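Long-range contacts in threonine phosphate decarboxylase-like enzyme (Sulfurospirillum multivorans, PDB 6OUX), which catalyses the pyridoxal-phosphate-dependent decarboxylation of L-serine O-phosphate to ethanolamine O-phosphate, a precursor used in norcobamide biosynthesis: residues T11-A16 against K36-L41; I43-C48 against Y350-R355; C48-P53 against C367-G372; E317-Y322 against L331-R336; S344-E349 against M383-I388. One frame throughout, in Å; residues are numbered along the deposited sequence.

In the fold
Contacts 2, 3 and 4 step across one mixed five-stranded sheet: strand 45-46 at one outer position, then 352-356, 367-371, 328-332 and finally 320-321. Contacts 2 and 3 share C48 and have centres about 9 Å apart, while the centres of contacts 2 and 4 are about 19 Å apart. Contact 5 joins helices 339-350 and 375-388, which lie against this sheet, and contact 1 packs onto helix 339-350 further out. Along the chain contact 1 closes first; contact 4 is nested inside contacts 2 and 3, and contact 5 crosses both. N-terminal residues thus complete a domain otherwise built from the C-terminal part, which carries the substrate-binding residues R355 and R369.

Contact 1. Residues T11-A16 against K36-L41; sequences TQFTKA and KMFPTL
Two phenylalanine rings carry this contact between helix 11-19 and the turn that follows helix 31-37. F13 has CG anti to its backbone N (chi1 178°), which swings its ring out from the helix and over F38. The rings stack face to face with centroids 4.2 Å apart, though their planes are tilted by 29°, so one side of F13 dips closest, with F13 CD2 3.4 Å from F38 CE1. F13 CE2 sits over the centre of the F38 ring. M37 CG lies against the opposite face of F38, toward the rim.

Around this tight centre the packing loosens toward the surface, and every touching residue is partly exposed. A16 CB touches the tip of F38 at CZ, 3.8 Å away, and the methyl CE of M37, carried round by a bent chain, lies 4.1 Å from A16 CB. At the edge of the F13 ring, L41 CD2 is 4.3 Å from F13 CZ. F13 also rests on S344, L347 and V348 of helix 339-350, beside a hydrogen bond between T14 OG1 and S344 OG.

No hydrogen bond links the two segments: the join depends on aromatic and aliphatic surfaces meeting at the periphery of the protein.

Contact 2. Residues I43-C48 against Y350-R355; sequences IKIDAC and YGIYVR
C48 and Y353 make the most distinctive side-chain meeting here. Y353 has CG anti to its backbone N (chi1 -157°), and a chi2 of only 10° sets the turn of its ring; C48 holds its sulfur beside its own N, anti to the carbonyl carbon. Together these put the sulfur over the face of the tyrosine, with C48 SG 3.7 Å from the centroid of the Y353 ring and close to the ring normal. Far from the sulfur, the Y353 hydroxyl bonds to P29 O. Two residues before C48, D46 extends its carboxylate anti to N so that OD1 takes the amide of C48, with C48 N to D46 OD1 at 2.9 Å, an Asx turn; OD2 goes to H27.

I45 and I352 adopt the same conformation, CG1 beside N and CD1 extended, and lie side by side pointing the same way, with I45 CD1 4.0 Å from I352 CG1. The backbones run parallel beneath them. Y353 N gives a nearly straight bond to I45 O (2.9 Å), and A47 N returns a more bent one to Y353 O (2.8 Å). G351 O grips two donors, I45 N at 3.0 Å and K44 N at 2.8 Å, the latter on a carbonyl lone pair. R355 bends away at chi2 to a salt bridge with D359, its NH2 meeting G25 O.

The arrangement is a parallel strand pairing at the edge of the small-domain sheet of a fold-type I PLP enzyme, where an N-terminal strand is added to C-terminal ones and R355, an O-phospho-L-serine-binding residue, sits at the end.

Contact 3. Residues C48-P53 against C367-G372; sequences CYLSNP and CIRIAG
C48 offers its carbonyl to R369: NH2 of R369 donates to C48 O across 2.8 Å, approaching nearly along the C=O axis. The bond is bent, 131° at the hydrogen, and the oxygen lies somewhat out of the guanidinium plane. Y49 turns its side chain away from strand 367-371, but its carbonyl stays close, with Y49 O 3.3 Å from A371 CB.

L50 then folds back over the arginine. Its CG stands beside the backbone N (chi1 -47°), which brings the two methyls over one face of the guanidinium. CD2 sits above the centre of the group, 3.7 Å from R369 CZ, and CD1 is 3.8 Å from R369 NH1. The same CD2 reaches A371 CB at 3.9 Å, so leucine, arginine and alanine pack as one group. R369 arrives there from an extended start, CG anti to N, with a bend at chi3. This is a substrate site: R369 binds O-phospho-L-serine and probably corresponds in position to the substrate-binding small-domain arginine of aminotransferases of this fold. Its NH1 also donates to N181 O, and F131 makes a cation-pi contact with it; with one edge tied to C48 O and one face under L50, the guanidinium has little freedom to rotate.

N52 is the N-cap of helix 53-68, its OD1 accepting weak hydrogen bonds from Y54 N and A55 N, and P53 opens that helix beside G372 O.

Contact 4. Residues E317-Y322 against L331-R336; sequences ENVYVY and LKLPSR
Two backbone bonds join Y320 and K332, the hydrogen-bonded pair of an antiparallel ladder, and form the innermost layer. Y320 N donates to K332 O at 3.0 Å, and K332 N donates to Y320 O at 2.7 Å, both in the carbonyl planes. Next along comes the non-hydrogen-bonded pair V321 and L331, whose side chains lie side by side with V321 CG1 4.0 Å from L331 CD1. On the opposite face, the Y320 and K332 side chains leave together, CB to CB at 4.2 Å. K332 runs out anti to N and crosses the end of Y322 obliquely, with K332 CD 3.4 Å from Y322 OH. At the far end, N318 lies beside P334.

Topologically this is a beta hairpin, strands 320-321 and 328-332, and 320-321 is an outermost strand of the five-stranded sheet of the small domain.

A second layer fixes the aromatic groups. The Y320 ring, CG anti to N, points its CD2 edge at the face of Y322, over its centre. Each hydroxyl is then held from outside the hairpin: Y322 OH by E151 and Y320 OH by D154. On the other face, V321 and L331 pack on L313 of helix 289-314. L331 also meets I368 and I370 of strand 367-371, and its backbone N donates to I368 O there.

Contact 5. Residues S344-E349 against M383-I388; sequences SALLVE and MALKSI
L346 is the side chain to follow. From CB, the first torsion (chi1 -74°) sets CG beside the backbone N and anti to the carbonyl carbon, which tips the branch toward helix 375-388. CG itself already meets the other helix, 3.7 Å from I388 CD1. Its two methyls then part. CD2 lies between two partners, A384 CB at 3.7 Å and I388 CD1 at 3.7 Å. CD1 goes the other way, to L385 CD2 at 4.1 Å.

I388 returns the contact, crossing L346 at about a right angle. With CG1 beside N and the chain extended, it pushes CD1 against the first helix, 3.6 Å from A345 CB and 3.6 Å from the backbone L346 N. The alanines A345 and A384 let these larger side chains come in close. No hydrogen bond crosses the contact; E349 sends its carboxylate to a salt bridge with R9.

The helix axes pass 10.3 Å apart at 117°, so the pair cross steeply. Both lie against the sheet of the small domain: L346 touches I352 and V354, A384 touches I352, and L385 reaches I370 and L331, while helix 11-19 packs F17 on L347 of helix 339-350.

Contact 1. Residues T11-A16 against K36-L41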
# COMPACT_ATOMS: atom_id res chain seq x y z
N THR A 11 1.61 -17.76 35.73
CA THR A 11 0.22 -17.40 35.72
C THR A 11 0.05 -15.87 35.62
O THR A 11 -0.77 -15.37 34.82
CB THR A 11 -0.54 -17.99 36.97
OG1 THR A 11 -0.56 -19.43 36.95
CG2 THR A 11 -1.94 -17.51 37.04
N GLN A 12 0.82 -15.15 36.42
CA GLN A 12 0.75 -13.67 36.47
C GLN A 12 1.03 -13.12 35.08
O GLN A 12 0.25 -12.36 34.50
CB GLN A 12 1.71 -13.09 37.52
CG GLN A 12 1.51 -11.58 37.70
CD GLN A 12 2.40 -10.94 38.77
OE1 GLN A 12 3.29 -11.56 39.38
NE2 GLN A 12 2.13 -9.69 39.03
N PHE A 13 2.12 -13.58 34.50
CA PHE A 13 2.43 -13.23 33.12
C PHE A 13 1.30 -13.62 32.15
O PHE A 13 0.80 -12.80 31.36
CB PHE A 13 3.73 -13.89 32.71
CG PHE A 13 4.11 -13.63 31.29
CD1 PHE A 13 3.61 -14.44 30.23
CD2 PHE A 13 4.94 -12.55 30.97
CE1 PHE A 13 3.95 -14.18 28.93
CE2 PHE A 13 5.28 -12.31 29.65
CZ PHE A 13 4.80 -13.14 28.64
N THR A 14 0.89 -14.88 32.20
CA THR A 14 -0.21 -15.34 31.30
C THR A 14 -1.45 -14.50 31.38
O THR A 14 -2.07 -14.15 30.34
CB THR A 14 -0.61 -16.76 31.63
OG1 THR A 14 0.54 -17.59 31.58
CG2 THR A 14 -1.71 -17.26 30.68
N LYS A 15 -1.86 -14.16 32.61
CA LYS A 15 -3.06 -13.34 32.74
C LYS A 15 -2.89 -11.97 32.14
O LYS A 15 -3.80 -11.49 31.43
CB LYS A 15 -3.52 -13.23 34.22
CG LYS A 15 -4.20 -14.50 34.69
CD LYS A 15 -4.91 -14.23 36.00
CE LYS A 15 -5.28 -15.51 36.74
NZ LYS A 15 -6.49 -15.18 37.53
N ALA A 16 -1.76 -11.31 32.42
CA ALA A 16 -1.50 -9.97 31.84
C ALA A 16 -1.42 -10.08 30.32
O ALA A 16 -1.97 -9.26 29.57
CB ALA A 16 -0.19 -9.42 32.39
N LYS A 36 5.47 -2.80 25.57
CA LYS A 36 5.03 -1.87 26.63
C LYS A 36 4.59 -2.64 27.89
O LYS A 36 5.06 -2.33 28.97
CB LYS A 36 4.03 -0.80 26.17
CG LYS A 36 2.69 -1.27 25.62
CD LYS A 36 1.86 -0.07 25.15
CE LYS A 36 2.36 0.46 23.81
NZ LYS A 36 2.15 1.93 23.70
N MET A 37 3.76 -3.67 27.75
CA MET A 37 3.38 -4.51 28.91
C MET A 37 4.58 -5.24 29.54
O MET A 37 4.69 -5.33 30.75
CB MET A 37 2.30 -5.54 28.52
CG MET A 37 1.74 -6.38 29.67
SD MET A 37 0.84 -5.36 30.89
CE MET A 37 -0.86 -5.79 30.50
N PHE A 38 5.49 -5.76 28.74
CA PHE A 38 6.62 -6.50 29.32
C PHE A 38 7.93 -5.93 28.82
O PHE A 38 8.58 -6.53 27.95
CB PHE A 38 6.51 -7.98 28.99
CG PHE A 38 5.21 -8.59 29.39
CD1 PHE A 38 4.91 -8.80 30.73
CD2 PHE A 38 4.27 -8.94 28.43
CE1 PHE A 38 3.72 -9.39 31.09
CE2 PHE A 38 3.08 -9.53 28.78
CZ PHE A 38 2.80 -9.76 30.12
N PRO A 39 8.33 -4.78 29.38
CA PRO A 39 9.44 -4.05 28.72
C PRO A 39 10.79 -4.74 28.86
O PRO A 39 11.65 -4.57 28.02
CB PRO A 39 9.42 -2.65 29.38
CG PRO A 39 8.46 -2.73 30.54
CD PRO A 39 7.96 -4.16 30.66
N THR A 40 10.96 -5.53 29.90
CA THR A 40 12.14 -6.35 30.02
C THR A 40 12.11 -7.67 29.20
O THR A 40 13.11 -8.39 29.19
CB THR A 40 12.35 -6.75 31.48
OG1 THR A 40 11.18 -7.43 31.92
CG2 THR A 40 12.55 -5.49 32.37
N LEU A 41 10.97 -7.99 28.53
CA LEU A 41 10.82 -9.27 27.77
C LEU A 41 11.60 -9.22 26.47
O LEU A 41 11.28 -8.44 25.59
CB LEU A 41 9.34 -9.51 27.40
CG LEU A 41 8.97 -10.75 26.60
CD1 LEU A 41 9.34 -12.04 27.30
CD2 LEU A 41 7.48 -10.72 26.33

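Contact 2. Residues I43-C48 against Y350-R355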
# COMPACT_ATOMS: atom_id res chain seq x y z
N ILE A 43 12.39 -10.82 22.98
CA ILE A 43 11.99 -11.83 22.01
C ILE A 43 13.23 -12.21 21.22
O ILE A 43 13.77 -11.39 20.52
CB ILE A 43 10.93 -11.33 21.01
CG1 ILE A 43 9.76 -10.66 21.72
CG2 ILE A 43 10.48 -12.51 20.13
CD1 ILE A 43 9.01 -11.56 22.65
N LYS A 44 13.69 -13.44 21.34
CA LYS A 44 14.88 -13.89 20.57
C LYS A 44 14.55 -14.58 19.23
O LYS A 44 15.33 -14.48 18.27
CB LYS A 44 15.73 -14.85 21.42
CG LYS A 44 16.38 -14.22 22.65
CD LYS A 44 16.77 -15.29 23.68
CE LYS A 44 18.15 -15.08 24.28
NZ LYS A 44 18.36 -16.04 25.40
N ILE A 45 13.44 -15.34 19.20
CA ILE A 45 12.99 -16.02 17.99
C ILE A 45 11.52 -15.68 17.81
O ILE A 45 10.69 -16.05 18.66
CB ILE A 45 13.17 -17.56 18.09
CG1 ILE A 45 14.65 -17.91 18.24
CG2 ILE A 45 12.58 -18.25 16.85
CD1 ILE A 45 14.86 -19.36 18.61
N ASP A 46 11.20 -15.02 16.71
CA ASP A 46 9.80 -14.77 16.40
C ASP A 46 9.41 -15.84 15.42
O ASP A 46 9.78 -15.79 14.23
CB ASP A 46 9.61 -13.35 15.82
CG ASP A 46 8.16 -13.05 15.43
OD1 ASP A 46 7.22 -13.92 15.49
OD2 ASP A 46 7.95 -11.86 15.08
N ALA A 47 8.64 -16.81 15.87
CA ALA A 47 8.09 -17.81 14.92
C ALA A 47 6.58 -17.65 14.65
O ALA A 47 5.89 -18.62 14.37
CB ALA A 47 8.44 -19.21 15.39
N CYS A 48 6.07 -16.42 14.66
CA CYS A 48 4.70 -16.13 14.33
C CYS A 48 4.49 -15.77 12.88
O CYS A 48 3.57 -16.26 12.24
CB CYS A 48 4.18 -14.94 15.13
SG CYS A 48 3.83 -15.28 16.84
N TYR A 350 12.38 -18.83 27.14
CA TYR A 350 13.24 -18.99 25.95
C TYR A 350 13.25 -17.88 24.95
O TYR A 350 14.01 -17.92 23.97
CB TYR A 350 12.87 -20.28 25.25
CG TYR A 350 12.94 -21.48 26.12
CD1 TYR A 350 11.83 -21.86 26.86
CD2 TYR A 350 14.09 -22.26 26.21
CE1 TYR A 350 11.86 -22.98 27.67
CE2 TYR A 350 14.11 -23.41 27.01
CZ TYR A 350 13.00 -23.73 27.75
OH TYR A 350 12.93 -24.82 28.57
N GLY A 351 12.47 -16.83 25.19
CA GLY A 351 12.26 -15.79 24.20
C GLY A 351 11.68 -16.20 22.83
O GLY A 351 11.92 -15.54 21.81
N ILE A 352 10.90 -17.26 22.80
CA ILE A 352 10.33 -17.77 21.55
C ILE A 352 8.87 -17.39 21.49
O ILE A 352 8.13 -17.80 22.40
CB ILE A 352 10.48 -19.29 21.48
CG1 ILE A 352 12.01 -19.64 21.40
CG2 ILE A 352 9.77 -19.84 20.26
CD1 ILE A 352 12.34 -21.12 21.48
N TYR A 353 8.45 -16.67 20.41
CA TYR A 353 7.01 -16.34 20.16
C TYR A 353 6.37 -17.24 19.10
O TYR A 353 6.90 -17.35 17.99
CB TYR A 353 6.87 -14.91 19.69
CG TYR A 353 5.54 -14.27 19.90
CD1 TYR A 353 4.54 -14.85 20.69
CD2 TYR A 353 5.30 -13.03 19.36
CE1 TYR A 353 3.31 -14.23 20.87
CE2 TYR A 353 4.07 -12.41 19.56
CZ TYR A 353 3.10 -13.01 20.33
OH TYR A 353 1.88 -12.39 20.53
N VAL A 354 5.28 -17.92 19.46
CA VAL A 354 4.51 -18.73 18.50
C VAL A 354 3.04 -18.29 18.59
O VAL A 354 2.67 -17.52 19.49
CB VAL A 354 4.67 -20.26 18.71
CG1 VAL A 354 6.13 -20.64 18.72
CG2 VAL A 354 3.98 -20.79 19.98
N ARG A 355 2.22 -18.72 17.63
CA ARG A 355 0.88 -18.17 17.42
C ARG A 355 -0.14 -19.17 17.96
O ARG A 355 -0.16 -20.37 17.58
CB ARG A 355 0.69 -17.81 15.89
CG ARG A 355 -0.64 -17.19 15.40
CD ARG A 355 -0.93 -15.98 16.24
NE ARG A 355 -2.00 -15.09 15.78
CZ ARG A 355 -3.31 -15.31 15.94
NH1 ARG A 355 -3.77 -16.47 16.42
NH2 ARG A 355 -4.17 -14.36 15.55

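Contact 3. Residues C48-P53 against C367-G372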
# COMPACT_ATOMS: atom_id res chain seq x y z
N CYS A 48 6.07 -16.42 14.66
CA CYS A 48 4.70 -16.13 14.33
C CYS A 48 4.49 -15.77 12.88
O CYS A 48 3.57 -16.26 12.24
CB CYS A 48 4.18 -14.94 15.13
SG CYS A 48 3.83 -15.28 16.84
N TYR A 49 5.31 -14.86 12.37
CA TYR A 49 5.16 -14.45 10.98
C TYR A 49 5.86 -15.40 10.00
O TYR A 49 6.87 -16.05 10.29
CB TYR A 49 5.61 -13.00 10.74
CG TYR A 49 7.09 -12.89 10.76
CD1 TYR A 49 7.77 -12.93 11.98
CD2 TYR A 49 7.83 -12.79 9.59
CE1 TYR A 49 9.15 -12.87 12.04
CE2 TYR A 49 9.22 -12.75 9.64
CZ TYR A 49 9.87 -12.79 10.88
OH TYR A 49 11.24 -12.72 11.00
N LEU A 50 5.29 -15.46 8.82
CA LEU A 50 5.63 -16.45 7.83
C LEU A 50 6.61 -15.83 6.83
O LEU A 50 6.38 -14.76 6.27
CB LEU A 50 4.40 -16.96 7.19
CG LEU A 50 3.29 -17.34 8.17
CD1 LEU A 50 2.08 -17.72 7.38
CD2 LEU A 50 3.68 -18.48 9.10
N SER A 51 7.74 -16.48 6.68
CA SER A 51 8.79 -15.97 5.85
C SER A 51 9.63 -17.16 5.46
O SER A 51 9.38 -18.27 5.90
CB SER A 51 9.63 -15.02 6.69
OG SER A 51 10.38 -14.24 5.80
N ASN A 52 10.63 -16.94 4.62
CA ASN A 52 11.71 -17.87 4.42
C ASN A 52 12.97 -17.04 4.79
O ASN A 52 13.37 -16.17 4.04
CB ASN A 52 11.72 -18.40 2.96
CG ASN A 52 12.99 -19.22 2.63
OD1 ASN A 52 13.96 -19.31 3.43
ND2 ASN A 52 13.03 -19.76 1.47
N PRO A 53 13.59 -17.33 5.93
CA PRO A 53 14.73 -16.53 6.35
C PRO A 53 15.94 -16.65 5.41
O PRO A 53 16.70 -15.67 5.26
CB PRO A 53 15.01 -16.99 7.79
CG PRO A 53 14.33 -18.32 7.93
CD PRO A 53 13.25 -18.40 6.90
N CYS A 367 -4.08 -25.69 20.06
CA CYS A 367 -3.06 -25.79 19.00
C CYS A 367 -2.25 -24.53 18.95
O CYS A 367 -2.71 -23.42 19.37
CB CYS A 367 -3.69 -26.07 17.61
SG CYS A 367 -4.41 -27.73 17.48
N ILE A 368 -1.03 -24.71 18.43
CA ILE A 368 -0.17 -23.59 18.11
C ILE A 368 0.33 -23.74 16.66
O ILE A 368 0.56 -24.85 16.18
CB ILE A 368 1.03 -23.47 19.06
CG1 ILE A 368 1.86 -24.76 19.17
CG2 ILE A 368 0.56 -23.07 20.43
CD1 ILE A 368 3.16 -24.54 19.93
N ARG A 369 0.53 -22.61 16.01
CA ARG A 369 1.15 -22.57 14.67
C ARG A 369 2.54 -22.03 14.80
O ARG A 369 2.73 -20.91 15.31
CB ARG A 369 0.37 -21.68 13.71
CG ARG A 369 0.77 -21.92 12.24
CD ARG A 369 0.29 -20.80 11.37
NE ARG A 369 0.88 -19.51 11.71
CZ ARG A 369 0.54 -18.37 11.11
NH1 ARG A 369 -0.36 -18.38 10.17
NH2 ARG A 369 1.12 -17.23 11.44
N ILE A 370 3.53 -22.80 14.30
CA ILE A 370 4.94 -22.36 14.40
C ILE A 370 5.54 -22.18 13.00
O ILE A 370 5.55 -23.09 12.23
CB ILE A 370 5.83 -23.40 15.16
CG1 ILE A 370 5.14 -23.83 16.46
CG2 ILE A 370 7.24 -22.81 15.38
CD1 ILE A 370 5.88 -24.89 17.25
N ALA A 371 6.05 -20.99 12.71
CA ALA A 371 6.69 -20.74 11.43
C ALA A 371 8.08 -21.37 11.43
O ALA A 371 8.79 -21.31 12.45
CB ALA A 371 6.83 -19.25 11.22
N GLY A 372 8.50 -21.95 10.32
CA GLY A 372 9.78 -22.62 10.24
C GLY A 372 10.82 -21.54 10.11
O GLY A 372 10.60 -20.57 9.36

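Contact 4. Residues E317-Y322 against L331-R336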
# COMPACT_ATOMS: atom_id res chain seq x y z
N GLU A 317 7.10 -36.61 22.17
CA GLU A 317 6.09 -37.64 22.45
C GLU A 317 4.66 -37.08 22.57
O GLU A 317 3.77 -37.52 21.84
CB GLU A 317 6.46 -38.47 23.69
CG GLU A 317 5.38 -39.49 23.98
CD GLU A 317 5.59 -40.25 25.27
OE1 GLU A 317 5.21 -41.44 25.28
OE2 GLU A 317 6.11 -39.68 26.26
N ASN A 318 4.41 -36.14 23.48
CA ASN A 318 3.02 -35.66 23.69
C ASN A 318 2.71 -34.38 22.87
O ASN A 318 2.45 -33.30 23.44
CB ASN A 318 2.68 -35.36 25.18
CG ASN A 318 3.30 -36.31 26.18
OD1 ASN A 318 3.08 -37.53 26.12
ND2 ASN A 318 4.04 -35.75 27.14
N VAL A 319 2.81 -34.45 21.56
CA VAL A 319 2.20 -33.45 20.68
C VAL A 319 1.81 -34.22 19.46
O VAL A 319 2.39 -35.28 19.19
CB VAL A 319 3.12 -32.29 20.24
CG1 VAL A 319 3.48 -31.41 21.41
CG2 VAL A 319 4.37 -32.80 19.52
N TYR A 320 0.85 -33.69 18.72
CA TYR A 320 0.55 -34.18 17.40
C TYR A 320 0.87 -33.08 16.39
O TYR A 320 0.44 -31.92 16.59
CB TYR A 320 -0.94 -34.58 17.33
CG TYR A 320 -1.31 -35.18 16.04
CD1 TYR A 320 -1.03 -36.51 15.78
CD2 TYR A 320 -1.86 -34.43 15.03
CE1 TYR A 320 -1.34 -37.07 14.54
CE2 TYR A 320 -2.16 -34.97 13.81
CZ TYR A 320 -1.92 -36.30 13.57
OH TYR A 320 -2.23 -36.84 12.36
N VAL A 321 1.63 -33.44 15.36
CA VAL A 321 2.06 -32.52 14.34
C VAL A 321 1.24 -32.75 13.08
O VAL A 321 1.25 -33.85 12.51
CB VAL A 321 3.55 -32.71 13.97
CG1 VAL A 321 3.99 -31.54 13.10
CG2 VAL A 321 4.43 -32.78 15.19
N TYR A 322 0.50 -31.75 12.64
CA TYR A 322 -0.34 -31.93 11.45
C TYR A 322 0.48 -31.89 10.20
O TYR A 322 1.43 -31.13 10.16
CB TYR A 322 -1.50 -30.93 11.35
CG TYR A 322 -2.57 -31.17 12.44
CD1 TYR A 322 -3.60 -32.11 12.27
CD2 TYR A 322 -2.51 -30.47 13.61
CE1 TYR A 322 -4.53 -32.34 13.30
CE2 TYR A 322 -3.43 -30.65 14.62
CZ TYR A 322 -4.44 -31.60 14.47
OH TYR A 322 -5.29 -31.74 15.51
N LEU A 331 0.61 -27.67 15.60
CA LEU A 331 0.82 -28.69 16.62
C LEU A 331 -0.40 -28.75 17.55
O LEU A 331 -0.80 -27.73 18.02
CB LEU A 331 2.02 -28.29 17.47
CG LEU A 331 3.35 -28.92 17.11
CD1 LEU A 331 3.74 -28.52 15.72
CD2 LEU A 331 4.43 -28.50 18.04
N LYS A 332 -0.94 -29.94 17.83
CA LYS A 332 -1.95 -30.10 18.87
C LYS A 332 -1.29 -30.55 20.17
O LYS A 332 -0.57 -31.57 20.21
CB LYS A 332 -3.00 -31.11 18.44
CG LYS A 332 -4.03 -31.38 19.49
CD LYS A 332 -5.38 -31.61 18.90
CE LYS A 332 -6.18 -32.54 19.76
NZ LYS A 332 -5.82 -33.86 19.17
N LEU A 333 -1.52 -29.78 21.20
CA LEU A 333 -0.91 -30.00 22.50
C LEU A 333 -1.68 -31.09 23.23
O LEU A 333 -2.86 -31.41 22.91
CB LEU A 333 -0.89 -28.71 23.31
CG LEU A 333 -0.18 -27.56 22.62
CD1 LEU A 333 -0.40 -26.28 23.37
CD2 LEU A 333 1.33 -27.81 22.51
N PRO A 334 -1.00 -31.71 24.22
CA PRO A 334 -1.62 -32.82 24.91
C PRO A 334 -2.83 -32.36 25.63
O PRO A 334 -3.01 -31.17 25.87
CB PRO A 334 -0.56 -33.26 25.92
CG PRO A 334 0.68 -32.73 25.39
CD PRO A 334 0.29 -31.38 24.82
N SER A 335 -3.67 -33.31 25.99
CA SER A 335 -4.84 -32.93 26.73
C SER A 335 -4.38 -32.48 28.12
O SER A 335 -3.31 -32.89 28.65
CB SER A 335 -5.88 -34.02 26.78
OG SER A 335 -7.15 -33.41 26.66
N ARG A 336 -5.16 -31.56 28.64
CA ARG A 336 -4.87 -30.87 29.86
C ARG A 336 -3.79 -29.81 29.73
O ARG A 336 -3.46 -29.19 30.72
CB ARG A 336 -4.60 -31.84 31.04
CG ARG A 336 -5.65 -32.96 31.12
CD ARG A 336 -5.79 -33.65 32.48
NE ARG A 336 -4.68 -33.39 33.38
CZ ARG A 336 -4.75 -32.72 34.53
NH1 ARG A 336 -5.92 -32.28 34.99
NH2 ARG A 336 -3.65 -32.53 35.28

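Contact 5. Residues S344-E349 against M383-I388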
# COMPACT_ATOMS: atom_id res chain seq x y z
N SER A 344 3.29 -18.82 26.94
CA SER A 344 3.92 -18.07 28.00
C SER A 344 5.28 -18.65 28.42
O SER A 344 6.22 -17.91 28.64
CB SER A 344 2.97 -17.97 29.19
OG SER A 344 1.82 -17.27 28.83
N ALA A 345 5.39 -19.95 28.51
CA ALA A 345 6.66 -20.53 28.87
C ALA A 345 7.71 -20.32 27.79
O ALA A 345 8.88 -20.04 28.11
CB ALA A 345 6.52 -22.01 29.20
N LEU A 346 7.31 -20.45 26.52
CA LEU A 346 8.21 -20.18 25.41
C LEU A 346 8.72 -18.75 25.47
O LEU A 346 9.91 -18.50 25.22
CB LEU A 346 7.53 -20.44 24.06
CG LEU A 346 7.34 -21.92 23.72
CD1 LEU A 346 6.28 -22.13 22.66
CD2 LEU A 346 8.66 -22.54 23.29
N LEU A 347 7.83 -17.79 25.72
CA LEU A 347 8.26 -16.37 25.77
C LEU A 347 9.23 -16.16 26.98
O LEU A 347 10.39 -15.70 26.83
CB LEU A 347 7.05 -15.44 25.89
CG LEU A 347 6.35 -15.23 24.54
CD1 LEU A 347 5.02 -14.49 24.73
CD2 LEU A 347 7.27 -14.49 23.58
N VAL A 348 8.76 -16.54 28.15
CA VAL A 348 9.43 -16.13 29.39
C VAL A 348 10.76 -16.87 29.51
O VAL A 348 11.78 -16.30 29.86
CB VAL A 348 8.48 -16.37 30.62
CG1 VAL A 348 9.20 -16.30 31.96
CG2 VAL A 348 7.36 -15.36 30.62
N GLU A 349 10.76 -18.15 29.23
CA GLU A 349 11.89 -18.99 29.55
C GLU A 349 12.86 -19.05 28.37
O GLU A 349 14.06 -19.23 28.58
CB GLU A 349 11.37 -20.37 30.01
CG GLU A 349 10.64 -20.25 31.33
CD GLU A 349 9.71 -21.42 31.70
OE1 GLU A 349 9.88 -22.56 31.21
OE2 GLU A 349 8.78 -21.15 32.51
N MET A 383 13.90 -27.93 21.25
CA MET A 383 14.46 -28.08 22.60
C MET A 383 13.53 -27.50 23.64
O MET A 383 13.17 -28.20 24.58
CB MET A 383 15.88 -27.48 22.70
CG MET A 383 16.96 -28.48 22.27
SD MET A 383 18.70 -27.92 22.22
CE MET A 383 19.44 -29.55 22.28
N ALA A 384 13.17 -26.23 23.45
CA ALA A 384 12.22 -25.54 24.32
C ALA A 384 10.91 -26.27 24.51
O ALA A 384 10.50 -26.51 25.67
CB ALA A 384 11.97 -24.15 23.84
N LEU A 385 10.28 -26.68 23.41
CA LEU A 385 9.05 -27.50 23.50
C LEU A 385 9.21 -28.80 24.27
O LEU A 385 8.28 -29.22 25.01
CB LEU A 385 8.46 -27.83 22.11
CG LEU A 385 7.80 -26.65 21.42
CD1 LEU A 385 7.54 -27.00 19.95
CD2 LEU A 385 6.55 -26.14 22.09
N LYS A 386 10.33 -29.48 24.07
CA LYS A 386 10.48 -30.81 24.70
C LYS A 386 10.53 -30.67 26.24
O LYS A 386 9.92 -31.42 26.97
CB LYS A 386 11.74 -31.54 24.20
CG LYS A 386 11.48 -32.46 23.04
CD LYS A 386 12.66 -33.39 22.83
CE LYS A 386 12.59 -34.14 21.50
NZ LYS A 386 13.93 -33.95 20.86
N SER A 387 11.24 -29.66 26.68
CA SER A 387 11.40 -29.33 28.05
C SER A 387 10.10 -28.84 28.70
O SER A 387 9.74 -29.33 29.76
CB SER A 387 12.48 -28.26 28.19
OG SER A 387 12.24 -27.46 29.34
N ILE A 388 9.42 -27.89 28.06
CA ILE A 388 8.12 -27.40 28.51
C ILE A 388 7.06 -28.49 28.55
O ILE A 388 6.22 -28.46 29.45
CB ILE A 388 7.59 -26.24 27.62
CG1 ILE A 388 8.49 -25.01 27.77
CG2 ILE A 388 6.17 -25.91 27.99
CD1 ILE A 388 8.30 -23.93 26.72